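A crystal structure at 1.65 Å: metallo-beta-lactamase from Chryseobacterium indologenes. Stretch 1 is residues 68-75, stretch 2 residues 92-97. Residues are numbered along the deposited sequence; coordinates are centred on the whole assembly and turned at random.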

# COMPACT_ATOMS: atom_id res chain seq x y z
N PRO A 68 -17.64 5.69 6.59
CA PRO A 68 -17.06 6.31 5.41
C PRO A 68 -15.55 6.13 5.42
O PRO A 68 -14.95 5.85 6.46
CB PRO A 68 -17.41 7.79 5.61
CG PRO A 68 -17.36 7.97 7.08
CD PRO A 68 -17.88 6.67 7.66
N VAL A 69 -14.94 6.28 4.24
CA VAL A 69 -13.49 6.46 4.16
C VAL A 69 -13.15 7.88 4.61
O VAL A 69 -13.71 8.86 4.09
CB VAL A 69 -12.97 6.22 2.73
CG1 VAL A 69 -11.48 6.57 2.63
CG2 VAL A 69 -13.20 4.77 2.34
N VAL A 70 -12.26 7.99 5.59
CA VAL A 70 -11.90 9.29 6.16
C VAL A 70 -10.45 9.69 5.94
O VAL A 70 -10.07 10.82 6.23
CB VAL A 70 -12.30 9.40 7.66
CG1 VAL A 70 -13.81 9.17 7.82
CG2 VAL A 70 -11.48 8.45 8.55
N ALA A 71 -9.63 8.77 5.42
CA ALA A 71 -8.23 9.08 5.12
C ALA A 71 -7.69 8.10 4.10
O ALA A 71 -8.09 6.92 4.08
CB ALA A 71 -7.39 9.06 6.38
N VAL A 72 -6.78 8.58 3.25
CA VAL A 72 -6.12 7.71 2.27
C VAL A 72 -4.63 7.97 2.38
O VAL A 72 -4.19 9.12 2.27
CB VAL A 72 -6.58 8.05 0.84
CG1 VAL A 72 -5.80 7.23 -0.21
CG2 VAL A 72 -8.09 7.81 0.69
N PHE A 73 -3.86 6.91 2.64
CA PHE A 73 -2.39 6.98 2.68
C PHE A 73 -1.80 6.29 1.46
O PHE A 73 -2.18 5.17 1.15
CB PHE A 73 -1.86 6.30 3.95
CG PHE A 73 -2.02 7.12 5.20
CD1 PHE A 73 -3.27 7.30 5.79
CD2 PHE A 73 -0.90 7.69 5.80
CE1 PHE A 73 -3.42 8.05 6.96
CE2 PHE A 73 -1.03 8.44 6.98
CZ PHE A 73 -2.30 8.62 7.55
N ALA A 74 -0.87 6.96 0.79
CA ALA A 74 -0.20 6.39 -0.39
C ALA A 74 1.19 5.90 -0.02
O ALA A 74 1.94 6.63 0.64
CB ALA A 74 -0.09 7.44 -1.50
N THR A 75 1.54 4.69 -0.45
CA THR A 75 2.85 4.14 -0.13
C THR A 75 3.91 4.36 -1.22
O THR A 75 5.08 4.01 -1.04
CB THR A 75 2.82 2.66 0.32
OG1 THR A 75 2.40 1.83 -0.77
CG2 THR A 75 1.90 2.46 1.52
N GLY A 92 -13.31 15.94 0.03
CA GLY A 92 -12.89 16.40 1.35
C GLY A 92 -12.31 15.31 2.25
O GLY A 92 -12.19 15.49 3.47
N ILE A 93 -11.96 14.18 1.64
CA ILE A 93 -11.29 13.10 2.36
C ILE A 93 -9.81 13.41 2.39
O ILE A 93 -9.18 13.61 1.35
CB ILE A 93 -11.55 11.74 1.68
CG1 ILE A 93 -13.05 11.39 1.73
CG2 ILE A 93 -10.71 10.62 2.33
CD1 ILE A 93 -13.46 10.28 0.80
N LYS A 94 -9.25 13.49 3.60
CA LYS A 94 -7.83 13.77 3.78
C LYS A 94 -6.97 12.71 3.08
O LYS A 94 -7.21 11.51 3.23
CB LYS A 94 -7.49 13.83 5.26
CG LYS A 94 -8.08 15.04 5.97
CD LYS A 94 -7.54 15.14 7.37
CE LYS A 94 -7.98 16.45 8.02
NZ LYS A 94 -7.42 16.57 9.39
N THR A 95 -6.00 13.17 2.32
CA THR A 95 -5.04 12.28 1.67
C THR A 95 -3.65 12.55 2.20
O THR A 95 -3.30 13.70 2.52
CB THR A 95 -5.05 12.45 0.15
OG1 THR A 95 -4.86 13.83 -0.18
CG2 THR A 95 -6.38 11.97 -0.43
N TYR A 96 -2.85 11.48 2.27
CA TYR A 96 -1.54 11.52 2.92
C TYR A 96 -0.48 10.92 2.03
O TYR A 96 -0.63 9.79 1.53
CB TYR A 96 -1.58 10.73 4.24
CG TYR A 96 -2.44 11.33 5.33
CD1 TYR A 96 -3.82 11.18 5.32
CD2 TYR A 96 -1.85 12.02 6.39
CE1 TYR A 96 -4.61 11.72 6.32
CE2 TYR A 96 -2.63 12.56 7.41
CZ TYR A 96 -4.00 12.41 7.36
OH TYR A 96 -4.80 12.94 8.35
N ALA A 97 0.61 11.66 1.84
CA ALA A 97 1.77 11.17 1.10
C ALA A 97 3.00 11.85 1.65
O ALA A 97 2.91 12.93 2.25
CB ALA A 97 1.62 11.49 -0.40
O HOH W 1 -11.07 13.19 6.04

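The two stretches lie side by side as parallel β-strands, with an angle of 21° between their N-to-C directions, and together they bury 448 Å² of surface. The backbone carries three direct hydrogen bonds. Val-72 N donates to Lys-94 O at 3.0 Å, Tyr-96 N donates to Val-72 O at 2.7 Å, and Ala-74 N donates to Tyr-96 O at 2.9 Å. The pattern is that of a parallel ladder: Val-72 uses both its amide and its carbonyl, reaching the residues before and after its register partner Thr-95, while Tyr-96 does the same toward Val-72 and Ala-74 on either side of Phe-73. The last of the three bonds is the straightest, with an N-H...O angle of 164°, against 147° and 140° for the other two.

Weaker CA-H...O contacts run alongside these bonds and share their acceptors. Ala-71 CA lies 3.2 Å from Lys-94 O, Thr-95 CA 3.3 Å from Val-72 O, and Phe-73 CA 3.5 Å from Tyr-96 O. Each carbonyl thus receives an amide proton and an alpha proton from successive residues of the neighbouring stretch.

Toward the start of the pairing the ladder opens. Val-70 O and Lys-94 N are 3.8 Å apart, too far for a direct hydrogen bond, and a water bridges the two from the side. It donates to Val-70 O, with its oxygen 2.6 Å from that atom, and accepts from Lys-94 N at 3.1 Å. Both backbone groups are thereby satisfied. The CA atoms of Phe-73 and Tyr-96 are the closest of the register pairs at 4.6 Å, while those of Val-70 and Ile-93 and of Ala-74 and Ala-97 are both 5.4 Å apart.

Aromatic packing dominates the face of the sheet that bears Phe-73 and Tyr-96. Their rings form an offset stack, with centroids 4.1 Å apart and planes only 4° from parallel. Register neighbours in a parallel sheet project their side chains to the same face, and here both have chi1 in the m well, with similar chi2 values of 73° and 79°, so the rings lie nearly parallel. The offset places Tyr-96 CB over the face of the Phe-73 ring, 3.6 Å from its centroid and 17° off the ring normal, in a CH-pi contact; Phe-73 CZ in turn lies over a face of the Tyr-96 ring. Tyr-96 has the largest area covered by the opposing stretch, 104 Å².

The remaining contacts between side chains are apolar. On the aromatic face, Ala-71 CB approaches Tyr-96 CE1 at 3.8 Å, extending the packing of the tyrosine along the first strand. Ile-93, whose CA-to-CB bond points toward the first stretch, brings its CG2 to 4.1 Å from Val-69 CG1 and 4.2 Å from Val-72 CG2, so that a single methyl touches both valines. On the face bearing Val-72 and Thr-95, Val-72 CB and Thr-95 CG2 are 4.1 Å apart, while the threonine hydroxyl is hydrogen-bonded elsewhere in the structure.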